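Local atomic coordinates of pertussis toxin-like subunit ArtA (Escherichia coli, PDB entry 4Z9D), a protein that binds NAD and probably ADP-ribosylates trimeric G proteins, as the enzymatic A subunit of a pertussis-like AB5 toxin. Residues R83-Y89 with P158-N164; F28-L32 with I168-P174; R76-I82 with I130-L136. The protein carries 2 engineered substitutions. All blocks are in the same frame, centred on the assembly; numbering follows the deposited sequence.

Contact 1: R83-Y89 with P158-N164; sequences RANNIFY and PGSTFVN
Arg-83 reaches across to Thr-161 with a long chain, apolar along its length and charged at its end. From CB the chain leaves with CG opposite the backbone N (chi1 171°), which carries it toward 158-164. CG passes Thr-161 OG1, CD lies 3.3 Å from Gly-159 O, and a bend at chi3 then turns the head back across the threonine. NE and NH2 serve the residues just before the segment, NE bonding weakly to Tyr-156 OH and NH2 bonding to Val-157 O. NH1 meets Thr-161 OG1 in the guanidinium plane at 2.9 Å. That hydroxyl donates in turn to Ala-84 O (2.7 Å), a double role that suits threonine.

In the pertussis toxin S1-like fold, this loop after strand 144-152 runs past the link between strands 77-83 and 88-90. The link contains a type I turn, Asn-85 to Phe-88, with an Asx turn from Asn-85 OD1 to Ile-87 N. Val-163 CG1 packs 3.9 Å from both Ala-84 CB and Phe-88 CB. Beyond it, Asn-164 N bonds to Phe-88 O (2.9 Å). Asn-164 CB makes a CH-pi contact over one face of the Tyr-89 ring; the amide lies beside the ring, their planes 24° apart, and Asn-164 OD1 accepts from Gly-166 N.

Contact 2: F28-L32 with I168-P174; sequences FNRNL and IPQLVVP
Asn-29 comes near Val-172 only at its end, OD1 lying 4.3 Å from the valine CG2. The same oxygen takes the N-H of Asn-31, closing an Asx turn, while ND2 is held by Gln-34; a short amide side chain can accept and donate in this way at one bend of the loop.

Arg-30 has the largest share of the contact. With CG opposite its carbonyl carbon (chi1 -76°) and the chain extended to NE, it runs alongside Gln-170, CD passing 3.3 Å from Gln-170 O. NH2 then bonds to Pro-169 O at 2.9 Å, coming from above the carbonyl plane rather than within it, and Gln-170 OE1 sits over one face of the guanidinium without a hydrogen bond. Proline has no N-H to give, but its carbonyl remains a good acceptor. The backbone of Arg-30 joins in as well: Val-172 N bonds to Arg-30 O (3.1 Å).

Here the C-terminal tail of this pertussis toxin S1-like chain is laid against the loop leading into helix 32-37. Asn-31 is the N-cap of that helix, its OD1 accepting from Gln-34 N, and its CB packs against Val-172.

Leu-32, at the start of the helix, turns to the apolar side. Its CD1 meets Ile-168 CD1 crosswise at 4.1 Å, and its CB touches Leu-171 CD2, next to Phe-50 and Leu-98. One water bridges Leu-32 N and Val-172 O, accepting from the first and donating to the second at 2.8 Å each.

Contact 3: R76-I82 with I130-L136; sequences RLYRYRI and IVEAVEL
Tyr-80 and Ala-133 meet at the apolar centre, a non-hydrogen-bonded pair of the two antiparallel strands. The ring comes close to its neighbour, CE1 3.5 Å from Ala-133 CB, and a methyl is small enough to let it do so. Ile-130 CG2 packs against Tyr-80 CD1 (3.7 Å), and beside them Ile-82 and Ile-130 touch through their CG1 atoms. Helix 15-21 covers this face with Pro-15 and Ile-18, Phe-23 meets the Tyr-80 ring edge-to-face, and the buried hydroxyl is satisfied by Arg-13 O. Tyr-78 continues the row, its CE1 resting against the aliphatic CG of Glu-135.

Between these pairs the backbones are stitched by bonds such as Arg-79 N to Val-134 O and its return from Val-134 N. Near Ile-82 the register slips by one: Arg-81 N bonds to Glu-132 O, but Arg-81 O receives Val-131 N, a beta bulge.

On the other face Arg-79 lies along Val-134, whose CB sits over its guanidinium, and the charge is met by Asp-147. Further out, Arg-81 forms a salt bridge side-on to Glu-132, NE and NH2 both reaching the single oxygen OE1 at 2.9 Å, in the guanidinium plane. The glutamate CG stands between its backbone N and carbonyl carbon (chi1 62°), which brings the carboxylate alongside the arginine. At the far end Arg-76 NE and Glu-135 OE2 form a long salt bridge of 3.7 Å.

Strands 77-83 and 130-139 are the inner pair of a four-stranded antiparallel sheet in the ADP-ribosyltransferase fold, with the side chain of Leu-77 about 5 Å from the bound NAD.

How the contacts relate
From the N terminus, the chain first supplies 28-32, which waits for the last modelled residues: contact 2 closes the longest loop, with contacts 1 and 3 both lying within it. Next comes 76-82, paired in contact 3 with 130-136, and directly after it 83-89, paired in contact 1 with 158-164, so these two loops cross. Contact 3 builds the centre of the four-stranded sheet; contact 1 ties the neighbouring three-stranded sheet to the C-terminal loop; contact 2 fastens the tail to the start of helix 32-37. Phe-88 packs on Ile-82, and Tyr-89 on Ile-168 and Pro-169, making contact 1 the bridge between the others, whose nearest atoms are about 16 Å apart.

Contact 1: R83-Y89 with P158-N164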
loop_
_atom_site.group_PDB
_atom_site.type_symbol
_atom_site.label_atom_id
_atom_site.label_comp_id
_atom_site.label_asym_id
_atom_site.label_seq_id
_atom_site.Cartn_x
_atom_site.Cartn_y
_atom_site.Cartn_z
ATOM N N ARG A 83 8.482 0.168 -7.790
ATOM C CA ARG A 83 9.585 1.063 -7.473
ATOM C C ARG A 83 9.051 2.325 -6.808
ATOM O O ARG A 83 8.163 2.998 -7.336
ATOM C CB ARG A 83 10.398 1.423 -8.721
ATOM C CG ARG A 83 11.431 2.522 -8.471
ATOM C CD ARG A 83 12.402 2.641 -9.642
ATOM N NE ARG A 83 11.719 3.020 -10.877
ATOM C CZ ARG A 83 11.276 4.249 -11.152
ATOM N NH1 ARG A 83 11.429 5.231 -10.270
ATOM N NH2 ARG A 83 10.675 4.496 -12.309
ATOM N N ALA A 84 9.562 2.619 -5.618
ATOM C CA ALA A 84 9.132 3.800 -4.878
ATOM C C ALA A 84 9.943 5.006 -5.322
ATOM O O ALA A 84 11.101 4.873 -5.723
ATOM C CB ALA A 84 9.288 3.590 -3.373
ATOM N N ASN A 85 9.321 6.173 -5.281
ATOM C CA ASN A 85 10.036 7.427 -5.528
ATOM C C ASN A 85 9.476 8.511 -4.609
ATOM O O ASN A 85 8.932 8.185 -3.557
ATOM C CB ASN A 85 9.977 7.825 -7.010
ATOM C CG ASN A 85 8.571 7.961 -7.539
ATOM O OD1 ASN A 85 7.606 8.091 -6.782
ATOM N ND2 ASN A 85 8.446 7.952 -8.869
ATOM N N ASN A 86 9.638 9.786 -4.964
ATOM C CA ASN A 86 9.296 10.864 -4.030
ATOM C C ASN A 86 7.783 11.032 -3.811
ATOM O O ASN A 86 7.349 11.860 -3.017
ATOM C CB ASN A 86 9.894 12.194 -4.493
ATOM C CG ASN A 86 11.406 12.271 -4.299
ATOM O OD1 ASN A 86 12.034 13.234 -4.739
ATOM N ND2 ASN A 86 11.991 11.274 -3.628
ATOM N N ILE A 87 7.000 10.243 -4.533
ATOM C CA ILE A 87 5.553 10.165 -4.373
ATOM C C ILE A 87 5.193 9.352 -3.120
ATOM O O ILE A 87 4.095 9.476 -2.569
ATOM C CB ILE A 87 4.921 9.479 -5.634
ATOM C CG1 ILE A 87 5.274 10.247 -6.913
ATOM C CG2 ILE A 87 3.406 9.276 -5.502
ATOM C CD1 ILE A 87 4.819 9.547 -8.189
ATOM N N PHE A 88 6.161 8.569 -2.653
ATOM C CA PHE A 88 5.987 7.623 -1.552
ATOM C C PHE A 88 6.566 8.191 -0.269
ATOM O O PHE A 88 7.647 8.777 -0.274
ATOM C CB PHE A 88 6.664 6.284 -1.873
ATOM C CG PHE A 88 6.063 5.551 -3.051
ATOM C CD1 PHE A 88 6.199 6.051 -4.342
ATOM C CD2 PHE A 88 5.387 4.348 -2.866
ATOM C CE1 PHE A 88 5.679 5.377 -5.433
ATOM C CE2 PHE A 88 4.855 3.661 -3.951
ATOM C CZ PHE A 88 5.002 4.177 -5.241
ATOM N N TYR A 89 5.847 8.007 0.829
ATOM C CA TYR A 89 6.273 8.485 2.154
ATOM C C TYR A 89 6.178 7.374 3.184
ATOM O O TYR A 89 5.128 6.762 3.312
ATOM C CB TYR A 89 5.395 9.648 2.636
ATOM C CG TYR A 89 5.479 10.921 1.831
ATOM C CD1 TYR A 89 4.794 11.058 0.627
ATOM C CD2 TYR A 89 6.191 12.014 2.312
ATOM C CE1 TYR A 89 4.862 12.243 -0.100
ATOM C CE2 TYR A 89 6.256 13.203 1.593
ATOM C CZ TYR A 89 5.592 13.306 0.399
ATOM O OH TYR A 89 5.659 14.486 -0.304
ATOM N N PRO A 158 13.066 1.473 -15.484
ATOM C CA PRO A 158 14.082 1.225 -14.457
ATOM C C PRO A 158 14.727 2.504 -13.956
ATOM O O PRO A 158 14.777 3.502 -14.674
ATOM C CB PRO A 158 15.128 0.360 -15.176
ATOM C CG PRO A 158 14.496 -0.083 -16.452
ATOM C CD PRO A 158 13.462 0.938 -16.799
ATOM N N GLY A 159 15.217 2.456 -12.725
ATOM C CA GLY A 159 15.985 3.544 -12.154
ATOM C C GLY A 159 16.239 3.262 -10.692
ATOM O O GLY A 159 15.671 2.327 -10.118
ATOM N N SER A 160 17.105 4.060 -10.087
ATOM C CA SER A 160 17.357 3.937 -8.666
ATOM C C SER A 160 16.768 5.174 -8.021
ATOM O O SER A 160 17.326 6.263 -8.136
ATOM C CB SER A 160 18.853 3.804 -8.375
ATOM O OG SER A 160 19.371 2.615 -8.951
ATOM N N THR A 161 15.629 5.004 -7.359
ATOM C CA THR A 161 14.899 6.123 -6.772
ATOM C C THR A 161 14.491 5.757 -5.351
ATOM O O THR A 161 14.537 4.588 -4.977
ATOM C CB THR A 161 13.654 6.502 -7.609
ATOM O OG1 THR A 161 12.787 5.370 -7.731
ATOM C CG2 THR A 161 14.062 6.947 -9.013
ATOM N N PHE A 162 14.126 6.766 -4.557
ATOM C CA PHE A 162 13.884 6.610 -3.114
ATOM C C PHE A 162 12.635 7.341 -2.639
ATOM O O PHE A 162 12.195 8.290 -3.276
ATOM C CB PHE A 162 15.076 7.119 -2.304
ATOM C CG PHE A 162 16.335 6.353 -2.552
ATOM C CD1 PHE A 162 16.705 5.316 -1.697
ATOM C CD2 PHE A 162 17.132 6.642 -3.648
ATOM C CE1 PHE A 162 17.867 4.592 -1.920
ATOM C CE2 PHE A 162 18.297 5.909 -3.891
ATOM C CZ PHE A 162 18.664 4.887 -3.016
ATOM N N VAL A 163 12.073 6.893 -1.521
ATOM C CA VAL A 163 10.937 7.587 -0.912
ATOM C C VAL A 163 11.313 9.016 -0.503
ATOM O O VAL A 163 12.485 9.352 -0.354
ATOM C CB VAL A 163 10.423 6.839 0.323
ATOM C CG1 VAL A 163 10.000 5.405 -0.048
ATOM C CG2 VAL A 163 11.498 6.836 1.405
ATOM N N ASN A 164 10.305 9.867 -0.344
ATOM C CA ASN A 164 10.503 11.169 0.271
ATOM C C ASN A 164 10.696 10.927 1.762
ATOM O O ASN A 164 9.903 10.225 2.372
ATOM C CB ASN A 164 9.290 12.079 -0.006
ATOM C CG ASN A 164 9.502 13.507 0.444
ATOM O OD1 ASN A 164 9.747 13.774 1.623
ATOM N ND2 ASN A 164 9.375 14.443 -0.491
#

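Contact 2: F28-L32 with I168-P174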
loop_
_atom_site.group_PDB
_atom_site.type_symbol
_atom_site.label_atom_id
_atom_site.label_comp_id
_atom_site.label_asym_id
_atom_site.label_seq_id
_atom_site.Cartn_x
_atom_site.Cartn_y
_atom_site.Cartn_z
ATOM N N PHE A 28 -9.073 12.675 -2.144
ATOM C CA PHE A 28 -8.060 13.675 -1.796
ATOM C C PHE A 28 -7.998 13.943 -0.299
ATOM O O PHE A 28 -7.391 14.916 0.132
ATOM C CB PHE A 28 -8.346 14.984 -2.545
ATOM C CG PHE A 28 -8.296 14.838 -4.036
ATOM C CD1 PHE A 28 -7.094 14.943 -4.720
ATOM C CD2 PHE A 28 -9.451 14.560 -4.753
ATOM C CE1 PHE A 28 -7.047 14.793 -6.099
ATOM C CE2 PHE A 28 -9.419 14.406 -6.123
ATOM C CZ PHE A 28 -8.222 14.522 -6.804
ATOM N N ASN A 29 -8.620 13.071 0.491
ATOM C CA ASN A 29 -8.651 13.193 1.952
ATOM C C ASN A 29 -7.318 12.835 2.595
ATOM O O ASN A 29 -6.970 11.653 2.686
ATOM C CB ASN A 29 -9.764 12.290 2.525
ATOM C CG ASN A 29 -9.834 12.304 4.052
ATOM O OD1 ASN A 29 -9.075 13.001 4.732
ATOM N ND2 ASN A 29 -10.756 11.509 4.599
ATOM N N ARG A 30 -6.592 13.842 3.076
ATOM C CA ARG A 30 -5.276 13.601 3.688
ATOM C C ARG A 30 -5.298 13.449 5.214
ATOM O O ARG A 30 -4.334 13.807 5.890
ATOM C CB ARG A 30 -4.298 14.719 3.278
ATOM C CG ARG A 30 -3.793 14.554 1.850
ATOM C CD ARG A 30 -2.855 15.668 1.385
ATOM N NE ARG A 30 -2.567 15.511 -0.037
ATOM C CZ ARG A 30 -1.348 15.423 -0.561
ATOM N NH1 ARG A 30 -1.218 15.268 -1.869
ATOM N NH2 ARG A 30 -0.270 15.503 0.208
ATOM N N ASN A 31 -6.386 12.906 5.761
ATOM C CA ASN A 31 -6.405 12.509 7.169
ATOM C C ASN A 31 -5.706 11.168 7.293
ATOM O O ASN A 31 -6.305 10.127 6.993
ATOM C CB ASN A 31 -7.842 12.422 7.705
ATOM C CG ASN A 31 -7.899 12.151 9.211
ATOM O OD1 ASN A 31 -7.127 11.355 9.747
ATOM N ND2 ASN A 31 -8.808 12.835 9.900
ATOM N N LEU A 32 -4.443 11.196 7.713
ATOM C CA LEU A 32 -3.624 9.984 7.731
ATOM C C LEU A 32 -4.147 8.940 8.718
ATOM O O LEU A 32 -4.146 7.753 8.420
ATOM C CB LEU A 32 -2.156 10.327 8.056
ATOM C CG LEU A 32 -1.120 9.195 7.974
ATOM C CD1 LEU A 32 -1.016 8.644 6.563
ATOM C CD2 LEU A 32 0.246 9.667 8.447
ATOM N N ILE A 168 4.424 14.210 5.163
ATOM C CA ILE A 168 3.429 14.386 4.103
ATOM C C ILE A 168 2.832 15.799 4.132
ATOM O O ILE A 168 2.326 16.243 5.162
ATOM C CB ILE A 168 2.301 13.370 4.242
ATOM C CG1 ILE A 168 2.841 11.939 4.152
ATOM C CG2 ILE A 168 1.206 13.639 3.220
ATOM C CD1 ILE A 168 1.825 10.909 4.641
ATOM N N PRO A 169 2.904 16.518 3.000
ATOM C CA PRO A 169 2.372 17.882 2.958
ATOM C C PRO A 169 0.851 17.906 2.992
ATOM O O PRO A 169 0.208 16.907 2.657
ATOM C CB PRO A 169 2.902 18.445 1.631
ATOM C CG PRO A 169 3.416 17.299 0.871
ATOM C CD PRO A 169 3.702 16.181 1.811
ATOM N N GLN A 170 0.300 19.033 3.419
ATOM C CA GLN A 170 -1.140 19.266 3.398
ATOM C C GLN A 170 -1.925 18.216 4.191
ATOM O O GLN A 170 -3.047 17.855 3.817
ATOM C CB GLN A 170 -1.650 19.320 1.943
ATOM C CG GLN A 170 -1.060 20.473 1.108
ATOM C CD GLN A 170 0.022 20.040 0.127
ATOM O OE1 GLN A 170 -0.015 18.928 -0.409
ATOM N NE2 GLN A 170 0.997 20.925 -0.119
ATOM N N LEU A 171 -1.348 17.731 5.289
ATOM C CA LEU A 171 -2.063 16.788 6.151
ATOM C C LEU A 171 -3.293 17.438 6.798
ATOM O O LEU A 171 -3.276 18.626 7.125
ATOM C CB LEU A 171 -1.147 16.225 7.243
ATOM C CG LEU A 171 -0.120 15.157 6.847
ATOM C CD1 LEU A 171 0.855 14.912 7.984
ATOM C CD2 LEU A 171 -0.830 13.854 6.490
ATOM N N VAL A 172 -4.339 16.647 7.013
ATOM C CA VAL A 172 -5.479 17.113 7.797
ATOM C C VAL A 172 -5.204 16.884 9.284
ATOM O O VAL A 172 -4.874 15.785 9.699
ATOM C CB VAL A 172 -6.776 16.400 7.402
ATOM C CG1 VAL A 172 -7.933 16.928 8.240
ATOM C CG2 VAL A 172 -7.063 16.615 5.932
ATOM N N VAL A 173 -5.318 17.948 10.071
ATOM C CA VAL A 173 -5.074 17.898 11.502
ATOM C C VAL A 173 -6.315 18.445 12.177
ATOM O O VAL A 173 -6.471 19.661 12.295
ATOM C CB VAL A 173 -3.854 18.739 11.912
ATOM C CG1 VAL A 173 -3.629 18.657 13.422
ATOM C CG2 VAL A 173 -2.612 18.276 11.178
ATOM N N PRO A 174 -7.216 17.549 12.599
ATOM C CA PRO A 174 -8.500 17.941 13.200
ATOM C C PRO A 174 -8.333 18.703 14.510
ATOM O O PRO A 174 -7.492 18.284 15.303
ATOM C CB PRO A 174 -9.206 16.595 13.443
ATOM C CG PRO A 174 -8.414 15.570 12.650
ATOM C CD PRO A 174 -7.016 16.091 12.628
HETATM O O HOH W 1 -3.652 13.323 9.352
#

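Contact 3: R76-I82 with I130-L136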
loop_
_atom_site.group_PDB
_atom_site.type_symbol
_atom_site.label_atom_id
_atom_site.label_comp_id
_atom_site.label_asym_id
_atom_site.label_seq_id
_atom_site.Cartn_x
_atom_site.Cartn_y
_atom_site.Cartn_z
ATOM N N ARG A 76 -9.866 -12.586 -7.256
ATOM C CA ARG A 76 -8.455 -12.872 -7.060
ATOM C C ARG A 76 -7.716 -11.686 -6.485
ATOM O O ARG A 76 -8.200 -10.564 -6.538
ATOM C CB ARG A 76 -7.813 -13.270 -8.386
ATOM C CG ARG A 76 -8.645 -14.245 -9.189
ATOM C CD ARG A 76 -8.108 -14.405 -10.584
ATOM N NE ARG A 76 -7.471 -15.703 -10.776
ATOM C CZ ARG A 76 -8.114 -16.801 -11.165
ATOM N NH1 ARG A 76 -9.423 -16.761 -11.407
ATOM N NH2 ARG A 76 -7.451 -17.943 -11.312
ATOM N N LEU A 77 -6.537 -11.958 -5.940
ATOM C CA LEU A 77 -5.667 -10.930 -5.413
ATOM C C LEU A 77 -4.316 -11.086 -6.079
ATOM O O LEU A 77 -3.898 -12.196 -6.411
ATOM C CB LEU A 77 -5.526 -11.037 -3.898
ATOM C CG LEU A 77 -6.770 -10.736 -3.085
ATOM C CD1 LEU A 77 -6.497 -11.021 -1.615
ATOM C CD2 LEU A 77 -7.143 -9.286 -3.301
ATOM N N TYR A 78 -3.646 -9.962 -6.283
ATOM C CA TYR A 78 -2.321 -9.937 -6.874
ATOM C C TYR A 78 -1.392 -9.189 -5.931
ATOM O O TYR A 78 -1.815 -8.254 -5.251
ATOM C CB TYR A 78 -2.339 -9.249 -8.245
ATOM C CG TYR A 78 -3.278 -9.887 -9.251
ATOM C CD1 TYR A 78 -2.803 -10.746 -10.225
ATOM C CD2 TYR A 78 -4.641 -9.601 -9.236
ATOM C CE1 TYR A 78 -3.648 -11.309 -11.154
ATOM C CE2 TYR A 78 -5.501 -10.167 -10.161
ATOM C CZ TYR A 78 -4.997 -11.024 -11.117
ATOM O OH TYR A 78 -5.843 -11.596 -12.046
ATOM N N ARG A 79 -0.133 -9.606 -5.877
ATOM C CA ARG A 79 0.890 -8.823 -5.203
ATOM C C ARG A 79 1.696 -8.093 -6.263
ATOM O O ARG A 79 2.312 -8.732 -7.111
ATOM C CB ARG A 79 1.807 -9.716 -4.356
ATOM C CG ARG A 79 2.832 -8.948 -3.531
ATOM C CD ARG A 79 3.781 -9.864 -2.796
ATOM N NE ARG A 79 4.650 -10.611 -3.705
ATOM C CZ ARG A 79 4.616 -11.929 -3.880
ATOM N NH1 ARG A 79 3.766 -12.672 -3.195
ATOM N NH2 ARG A 79 5.456 -12.503 -4.726
ATOM N N TYR A 80 1.672 -6.768 -6.231
ATOM C CA TYR A 80 2.462 -5.966 -7.155
ATOM C C TYR A 80 3.757 -5.511 -6.504
ATOM O O TYR A 80 3.761 -5.104 -5.340
ATOM C CB TYR A 80 1.657 -4.747 -7.625
ATOM C CG TYR A 80 0.513 -5.091 -8.532
ATOM C CD1 TYR A 80 0.694 -5.133 -9.914
ATOM C CD2 TYR A 80 -0.745 -5.380 -8.019
ATOM C CE1 TYR A 80 -0.351 -5.447 -10.754
ATOM C CE2 TYR A 80 -1.791 -5.716 -8.849
ATOM C CZ TYR A 80 -1.590 -5.741 -10.217
ATOM O OH TYR A 80 -2.635 -6.061 -11.054
ATOM N N ARG A 81 4.858 -5.590 -7.244
ATOM C CA ARG A 81 6.111 -5.018 -6.769
ATOM C C ARG A 81 6.310 -3.685 -7.448
ATOM O O ARG A 81 6.162 -3.578 -8.660
ATOM C CB ARG A 81 7.307 -5.925 -7.055
ATOM C CG ARG A 81 8.522 -5.482 -6.255
ATOM C CD ARG A 81 9.817 -6.131 -6.719
ATOM N NE ARG A 81 9.729 -7.581 -6.861
ATOM C CZ ARG A 81 10.405 -8.458 -6.121
ATOM N NH1 ARG A 81 11.213 -8.047 -5.150
ATOM N NH2 ARG A 81 10.269 -9.757 -6.354
ATOM N N ILE A 82 6.650 -2.665 -6.666
ATOM C CA ILE A 82 6.632 -1.296 -7.168
ATOM C C ILE A 82 7.898 -0.536 -6.818
ATOM O O ILE A 82 8.346 -0.574 -5.681
ATOM C CB ILE A 82 5.424 -0.514 -6.588
ATOM C CG1 ILE A 82 4.112 -1.289 -6.765
ATOM C CG2 ILE A 82 5.321 0.907 -7.188
ATOM C CD1 ILE A 82 2.976 -0.757 -5.891
ATOM N N ILE A 130 5.617 0.096 -11.862
ATOM C CA ILE A 130 5.281 -1.246 -11.414
ATOM C C ILE A 130 6.120 -2.278 -12.145
ATOM O O ILE A 130 6.082 -2.384 -13.370
ATOM C CB ILE A 130 3.784 -1.522 -11.589
ATOM C CG1 ILE A 130 2.986 -0.465 -10.808
ATOM C CG2 ILE A 130 3.425 -2.921 -11.083
ATOM C CD1 ILE A 130 1.545 -0.338 -11.241
ATOM N N VAL A 131 6.880 -3.040 -11.369
ATOM C CA VAL A 131 7.839 -3.994 -11.898
ATOM C C VAL A 131 7.162 -5.243 -12.427
ATOM O O VAL A 131 7.483 -5.722 -13.523
ATOM C CB VAL A 131 8.869 -4.384 -10.808
ATOM C CG1 VAL A 131 9.867 -5.409 -11.326
ATOM C CG2 VAL A 131 9.602 -3.143 -10.329
ATOM N N GLU A 132 6.238 -5.780 -11.635
ATOM C CA GLU A 132 5.689 -7.100 -11.902
ATOM C C GLU A 132 4.473 -7.375 -11.032
ATOM O O GLU A 132 4.173 -6.632 -10.091
ATOM C CB GLU A 132 6.772 -8.179 -11.681
ATOM C CG GLU A 132 7.288 -8.244 -10.244
ATOM C CD GLU A 132 8.510 -9.146 -10.075
ATOM O OE1 GLU A 132 8.879 -9.416 -8.910
ATOM O OE2 GLU A 132 9.099 -9.578 -11.096
ATOM N N ALA A 133 3.771 -8.447 -11.353
ATOM C CA ALA A 133 2.648 -8.878 -10.548
ATOM C C ALA A 133 2.729 -10.378 -10.330
ATOM O O ALA A 133 3.299 -11.092 -11.145
ATOM C CB ALA A 133 1.349 -8.515 -11.213
ATOM N N VAL A 134 2.179 -10.835 -9.211
ATOM C CA VAL A 134 2.035 -12.264 -8.943
ATOM C C VAL A 134 0.604 -12.542 -8.496
ATOM O O VAL A 134 0.151 -11.966 -7.502
ATOM C CB VAL A 134 3.017 -12.739 -7.843
ATOM C CG1 VAL A 134 2.760 -14.202 -7.490
ATOM C CG2 VAL A 134 4.451 -12.540 -8.286
ATOM N N GLU A 135 -0.113 -13.420 -9.199
ATOM C CA GLU A 135 -1.446 -13.832 -8.744
ATOM C C GLU A 135 -1.289 -14.658 -7.482
ATOM O O GLU A 135 -0.461 -15.558 -7.455
ATOM C CB GLU A 135 -2.188 -14.671 -9.797
ATOM C CG GLU A 135 -2.043 -14.202 -11.227
ATOM C CD GLU A 135 -2.990 -14.924 -12.180
ATOM O OE1 GLU A 135 -2.876 -14.708 -13.411
ATOM O OE2 GLU A 135 -3.847 -15.704 -11.698
ATOM N N LEU A 136 -2.087 -14.382 -6.458
ATOM C CA LEU A 136 -1.998 -15.144 -5.207
ATOM C C LEU A 136 -3.038 -16.251 -5.181
ATOM O O LEU A 136 -4.168 -16.059 -5.615
ATOM C CB LEU A 136 -2.170 -14.226 -3.990
ATOM C CG LEU A 136 -1.156 -13.087 -3.834
ATOM C CD1 LEU A 136 -1.461 -12.222 -2.634
ATOM C CD2 LEU A 136 0.247 -13.653 -3.725
#